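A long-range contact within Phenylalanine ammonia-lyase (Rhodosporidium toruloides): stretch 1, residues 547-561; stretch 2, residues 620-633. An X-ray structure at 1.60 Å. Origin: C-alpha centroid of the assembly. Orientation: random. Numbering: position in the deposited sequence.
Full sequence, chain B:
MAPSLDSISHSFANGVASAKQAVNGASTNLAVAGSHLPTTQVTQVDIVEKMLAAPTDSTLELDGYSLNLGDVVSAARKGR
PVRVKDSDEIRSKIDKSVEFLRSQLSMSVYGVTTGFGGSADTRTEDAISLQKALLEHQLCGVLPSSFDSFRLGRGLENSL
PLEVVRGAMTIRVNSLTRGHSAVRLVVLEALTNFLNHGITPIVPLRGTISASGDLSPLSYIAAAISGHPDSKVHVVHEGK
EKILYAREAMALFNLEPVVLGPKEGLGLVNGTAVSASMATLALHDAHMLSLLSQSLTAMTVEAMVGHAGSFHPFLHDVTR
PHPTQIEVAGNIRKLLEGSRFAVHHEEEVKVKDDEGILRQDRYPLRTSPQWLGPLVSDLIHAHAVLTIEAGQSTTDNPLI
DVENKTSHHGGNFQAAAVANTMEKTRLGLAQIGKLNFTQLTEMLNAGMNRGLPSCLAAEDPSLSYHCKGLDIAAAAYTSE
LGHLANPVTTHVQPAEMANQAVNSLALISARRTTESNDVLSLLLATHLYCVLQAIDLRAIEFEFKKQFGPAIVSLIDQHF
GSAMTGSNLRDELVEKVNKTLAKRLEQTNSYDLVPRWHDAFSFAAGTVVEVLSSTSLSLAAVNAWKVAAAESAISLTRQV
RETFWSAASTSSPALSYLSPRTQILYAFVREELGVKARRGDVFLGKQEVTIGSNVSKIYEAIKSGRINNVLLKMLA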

# COMPACT_ATOMS: atom_id res chain seq x y z
N GLN B 547 -29.80 6.20 45.35
CA GLN B 547 -31.02 5.77 46.02
C GLN B 547 -31.03 4.31 46.39
O GLN B 547 -31.60 3.91 47.40
CB GLN B 547 -32.20 6.03 45.12
CG GLN B 547 -32.60 7.48 45.13
CD GLN B 547 -34.01 7.63 44.69
OE1 GLN B 547 -34.97 7.28 45.42
NE2 GLN B 547 -34.16 8.12 43.49
N PHE B 548 -30.38 3.49 45.58
CA PHE B 548 -30.46 2.07 45.83
C PHE B 548 -29.57 1.55 46.95
O PHE B 548 -29.97 0.62 47.68
CB PHE B 548 -30.27 1.25 44.57
CG PHE B 548 -30.89 -0.11 44.68
CD1 PHE B 548 -32.25 -0.25 45.01
CD2 PHE B 548 -30.13 -1.22 44.53
CE1 PHE B 548 -32.82 -1.49 45.16
CE2 PHE B 548 -30.69 -2.47 44.68
CZ PHE B 548 -32.03 -2.62 44.99
N GLY B 549 -28.39 2.16 47.12
CA GLY B 549 -27.55 1.84 48.30
C GLY B 549 -28.29 1.82 49.62
O GLY B 549 -28.26 0.82 50.36
N PRO B 550 -28.95 2.92 49.98
CA PRO B 550 -29.80 2.96 51.16
C PRO B 550 -30.96 1.96 51.18
O PRO B 550 -31.32 1.42 52.24
CB PRO B 550 -30.33 4.40 51.15
CG PRO B 550 -29.25 5.15 50.49
CD PRO B 550 -28.79 4.26 49.39
N ALA B 551 -31.57 1.76 50.01
CA ALA B 551 -32.69 0.83 49.86
C ALA B 551 -32.29 -0.61 50.23
O ALA B 551 -33.05 -1.35 50.88
CB ALA B 551 -33.25 0.89 48.42
N ILE B 552 -31.09 -1.00 49.83
CA ILE B 552 -30.52 -2.32 50.16
C ILE B 552 -30.43 -2.50 51.66
O ILE B 552 -30.93 -3.47 52.24
CB ILE B 552 -29.14 -2.48 49.53
CG1 ILE B 552 -29.28 -2.68 48.03
CG2 ILE B 552 -28.35 -3.69 50.14
CD1 ILE B 552 -28.01 -2.41 47.26
N VAL B 553 -29.79 -1.52 52.29
CA VAL B 553 -29.63 -1.55 53.74
C VAL B 553 -31.00 -1.68 54.40
O VAL B 553 -31.20 -2.47 55.33
CB VAL B 553 -28.87 -0.30 54.22
CG1 VAL B 553 -28.83 -0.27 55.74
CG2 VAL B 553 -27.47 -0.27 53.62
N SER B 554 -31.94 -0.86 53.96
CA SER B 554 -33.26 -0.81 54.55
C SER B 554 -34.01 -2.12 54.44
O SER B 554 -34.64 -2.58 55.40
CB SER B 554 -34.06 0.30 53.89
OG SER B 554 -35.42 0.23 54.29
N LEU B 555 -33.95 -2.73 53.24
CA LEU B 555 -34.63 -4.01 53.02
C LEU B 555 -33.99 -5.12 53.83
O LEU B 555 -34.67 -5.98 54.37
CB LEU B 555 -34.63 -4.38 51.53
CG LEU B 555 -35.71 -3.66 50.71
CD1 LEU B 555 -35.38 -3.70 49.22
CD2 LEU B 555 -37.10 -4.23 50.99
N ILE B 556 -32.66 -5.11 53.91
CA ILE B 556 -31.93 -6.04 54.77
C ILE B 556 -32.37 -5.88 56.23
O ILE B 556 -32.57 -6.85 56.96
CB ILE B 556 -30.40 -5.85 54.62
CG1 ILE B 556 -29.89 -6.56 53.36
CG2 ILE B 556 -29.65 -6.34 55.83
CD1 ILE B 556 -28.40 -6.34 53.12
N ASP B 557 -32.51 -4.64 56.67
CA ASP B 557 -32.96 -4.43 58.06
C ASP B 557 -34.37 -4.92 58.29
O ASP B 557 -34.67 -5.58 59.30
CB ASP B 557 -32.88 -2.95 58.44
CG ASP B 557 -31.48 -2.50 58.70
OD1 ASP B 557 -30.62 -3.37 58.96
OD2 ASP B 557 -31.26 -1.27 58.68
N GLN B 558 -35.24 -4.58 57.36
CA GLN B 558 -36.62 -4.95 57.46
C GLN B 558 -36.79 -6.47 57.48
O GLN B 558 -37.56 -6.99 58.30
CB GLN B 558 -37.41 -4.36 56.31
CG GLN B 558 -38.88 -4.71 56.30
CD GLN B 558 -39.62 -4.16 55.08
OE1 GLN B 558 -39.01 -3.75 54.08
NE2 GLN B 558 -40.96 -4.15 55.15
N HIS B 559 -36.06 -7.17 56.61
CA HIS B 559 -36.28 -8.61 56.46
C HIS B 559 -35.51 -9.44 57.47
O HIS B 559 -36.02 -10.44 57.96
CB HIS B 559 -35.98 -9.05 55.00
CG HIS B 559 -37.04 -8.61 54.05
ND1 HIS B 559 -38.10 -9.41 53.69
CD2 HIS B 559 -37.27 -7.41 53.48
CE1 HIS B 559 -38.90 -8.75 52.88
NE2 HIS B 559 -38.42 -7.52 52.74
N PHE B 560 -34.28 -9.03 57.76
CA PHE B 560 -33.35 -9.84 58.51
C PHE B 560 -32.92 -9.24 59.83
O PHE B 560 -32.26 -9.92 60.61
CB PHE B 560 -32.09 -10.06 57.68
CG PHE B 560 -32.34 -10.62 56.29
CD1 PHE B 560 -33.34 -11.57 56.05
CD2 PHE B 560 -31.56 -10.19 55.23
CE1 PHE B 560 -33.53 -12.09 54.76
CE2 PHE B 560 -31.76 -10.70 53.98
CZ PHE B 560 -32.72 -11.66 53.75
N GLY B 561 -33.29 -7.99 60.11
CA GLY B 561 -32.77 -7.33 61.30
C GLY B 561 -33.01 -8.12 62.58
O GLY B 561 -32.13 -8.24 63.44
N ALA B 620 -38.27 -19.34 52.93
CA ALA B 620 -39.36 -18.48 52.46
C ALA B 620 -39.05 -17.00 52.72
O ALA B 620 -39.34 -16.12 51.91
CB ALA B 620 -40.68 -18.87 53.12
N ALA B 621 -38.46 -16.74 53.89
CA ALA B 621 -38.12 -15.37 54.32
C ALA B 621 -37.00 -14.78 53.49
O ALA B 621 -37.05 -13.62 53.09
CB ALA B 621 -37.74 -15.38 55.75
N VAL B 622 -35.98 -15.60 53.20
CA VAL B 622 -34.91 -15.16 52.32
C VAL B 622 -35.45 -14.94 50.91
O VAL B 622 -35.11 -13.94 50.26
CB VAL B 622 -33.70 -16.12 52.32
CG1 VAL B 622 -32.66 -15.59 51.40
CG2 VAL B 622 -33.14 -16.20 53.72
N ASN B 623 -36.30 -15.84 50.43
CA ASN B 623 -36.83 -15.66 49.07
C ASN B 623 -37.69 -14.39 48.98
O ASN B 623 -37.70 -13.68 47.98
CB ASN B 623 -37.63 -16.89 48.64
CG ASN B 623 -37.98 -16.90 47.15
OD1 ASN B 623 -37.13 -16.71 46.29
ND2 ASN B 623 -39.25 -17.18 46.85
N ALA B 624 -38.43 -14.13 50.06
CA ALA B 624 -39.28 -12.91 50.14
C ALA B 624 -38.47 -11.64 50.04
O ALA B 624 -38.85 -10.70 49.36
CB ALA B 624 -40.08 -12.92 51.40
N TRP B 625 -37.34 -11.60 50.76
CA TRP B 625 -36.40 -10.50 50.65
C TRP B 625 -35.92 -10.34 49.21
O TRP B 625 -35.97 -9.24 48.63
CB TRP B 625 -35.22 -10.76 51.59
CG TRP B 625 -34.13 -9.83 51.36
CD1 TRP B 625 -34.05 -8.53 51.77
CD2 TRP B 625 -32.92 -10.08 50.62
NE1 TRP B 625 -32.87 -7.97 51.36
CE2 TRP B 625 -32.17 -8.89 50.64
CE3 TRP B 625 -32.42 -11.19 49.91
CZ2 TRP B 625 -30.93 -8.79 50.02
CZ3 TRP B 625 -31.19 -11.08 49.32
CH2 TRP B 625 -30.46 -9.90 49.37
N LYS B 626 -35.48 -11.44 48.62
CA LYS B 626 -35.03 -11.46 47.23
C LYS B 626 -36.05 -10.84 46.26
O LYS B 626 -35.74 -10.02 45.40
CB LYS B 626 -34.70 -12.92 46.83
CG LYS B 626 -34.27 -13.11 45.38
CD LYS B 626 -35.45 -13.32 44.44
CE LYS B 626 -34.98 -13.80 43.06
NZ LYS B 626 -36.11 -14.23 42.19
N VAL B 627 -37.30 -11.26 46.40
CA VAL B 627 -38.35 -10.78 45.52
C VAL B 627 -38.62 -9.29 45.78
O VAL B 627 -38.70 -8.46 44.84
CB VAL B 627 -39.62 -11.64 45.64
CG1 VAL B 627 -40.76 -10.99 44.89
CG2 VAL B 627 -39.36 -13.04 45.07
N ALA B 628 -38.74 -8.91 47.05
CA ALA B 628 -39.00 -7.50 47.37
C ALA B 628 -37.85 -6.63 46.90
O ALA B 628 -38.04 -5.54 46.37
CB ALA B 628 -39.22 -7.31 48.84
N ALA B 629 -36.62 -7.11 47.05
CA ALA B 629 -35.49 -6.31 46.65
C ALA B 629 -35.45 -6.13 45.15
O ALA B 629 -35.16 -5.03 44.66
CB ALA B 629 -34.23 -6.90 47.16
N ALA B 630 -35.69 -7.21 44.41
CA ALA B 630 -35.73 -7.10 42.95
C ALA B 630 -36.82 -6.12 42.49
O ALA B 630 -36.60 -5.28 41.60
CB ALA B 630 -35.93 -8.44 42.32
N GLU B 631 -38.02 -6.25 43.07
CA GLU B 631 -39.16 -5.36 42.71
C GLU B 631 -38.80 -3.92 42.98
O GLU B 631 -39.10 -3.01 42.18
CB GLU B 631 -40.44 -5.77 43.45
CG GLU B 631 -41.04 -7.03 42.88
CD GLU B 631 -42.18 -7.54 43.72
OE1 GLU B 631 -42.39 -7.00 44.84
OE2 GLU B 631 -42.85 -8.51 43.28
N SER B 632 -38.14 -3.71 44.11
CA SER B 632 -37.70 -2.38 44.49
C SER B 632 -36.72 -1.81 43.47
O SER B 632 -36.80 -0.65 43.05
CB SER B 632 -37.09 -2.41 45.90
OG SER B 632 -36.51 -1.17 46.25
N ALA B 633 -35.74 -2.62 43.05
CA ALA B 633 -34.76 -2.17 42.05
C ALA B 633 -35.40 -1.89 40.68
O ALA B 633 -35.03 -0.92 39.99
CB ALA B 633 -33.65 -3.16 41.93
O HOH W 1 -31.92 -5.65 50.32
O HOH W 2 -38.71 -11.95 54.47

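Two helices, 547-560 and 620-633, lie side by side and run nearly antiparallel, their axes at 154° and 10.0 Å apart at closest approach. The register follows from that direction: Phe548 is level with Ala633, Leu555 with Ala629 and His559 with Trp625, where the CA atoms come within 6.1 Å. No direct hydrogen bond crosses the interface. Each helix spends its backbone amides and carbonyls largely on its own turns, so shape and apolar contact do most of the work, with two waters bridging polar atoms.

Trp625 covers the most surface. Its CA-to-CB bond points toward the first helix, and its side chain is a knob in the hole formed by Leu555, Ile556, His559 and Phe560. With chi1 at 170° (t), the indole offers one face to Phe560, whose CZ lies 3.3 Å from Trp625 CG; the two rings are oblique, their planes at 47°. The indole edge lies near the backbone of the first helix, with Trp625 CD1 3.7 Å from Leu555 O; Ile556 adds an apolar contact, Trp625 CZ2 to Ile556 CG1 at 4.1 Å. Its NE1 finds no protein acceptor across the contact, but water 1 takes a weak hydrogen bond from Trp625 NE1 (2.7 Å) and donates to Ile552 O (3.1 Å), which also accepts the helical bond from Ile556 N.

Phe560 reaches this site indirectly. Its CA-to-CB bond points sideways, yet the end of the ring comes nearer, and Phe560 CE1 also approaches Val622 CG2 at 4.3 Å.

Leu555 is the complementary knob, seated among Trp625, Ala628, Ala629 and Ser632. The small alanines leave room for its branched end: Leu555 CD1 lies 4.0 Å from Ala629 CB, and Leu555 CD2 lies 4.3 Å from Ala628 CB. One turn on, His559 fits among Ala621, Ala624, Trp625 and Ala628. Trp625 CA sits over the imidazole face, 3.8 Å from the His559 ring centroid, in a CH-pi contact, while the indole edge is directed toward that face in an offset edge-to-face pair. His559 ND1 is 2.7 Å from water 2 in a hydrogen bond, and the water donates to Ala621 O at 2.7 Å.

At the other end, Phe548 closes the contact, its CZ 3.5 Å from Ala633 CB and its ring edge near Ser632 OG. The rule to read here is reciprocal: Leu555 and His559 settle among small residues of the other helix beside Trp625, Trp625 fits in turn among Leu555, Ile556, His559 and Phe560, and water links the side-chain nitrogens Trp625 NE1 and His559 ND1 to carbonyls that already serve their own helices.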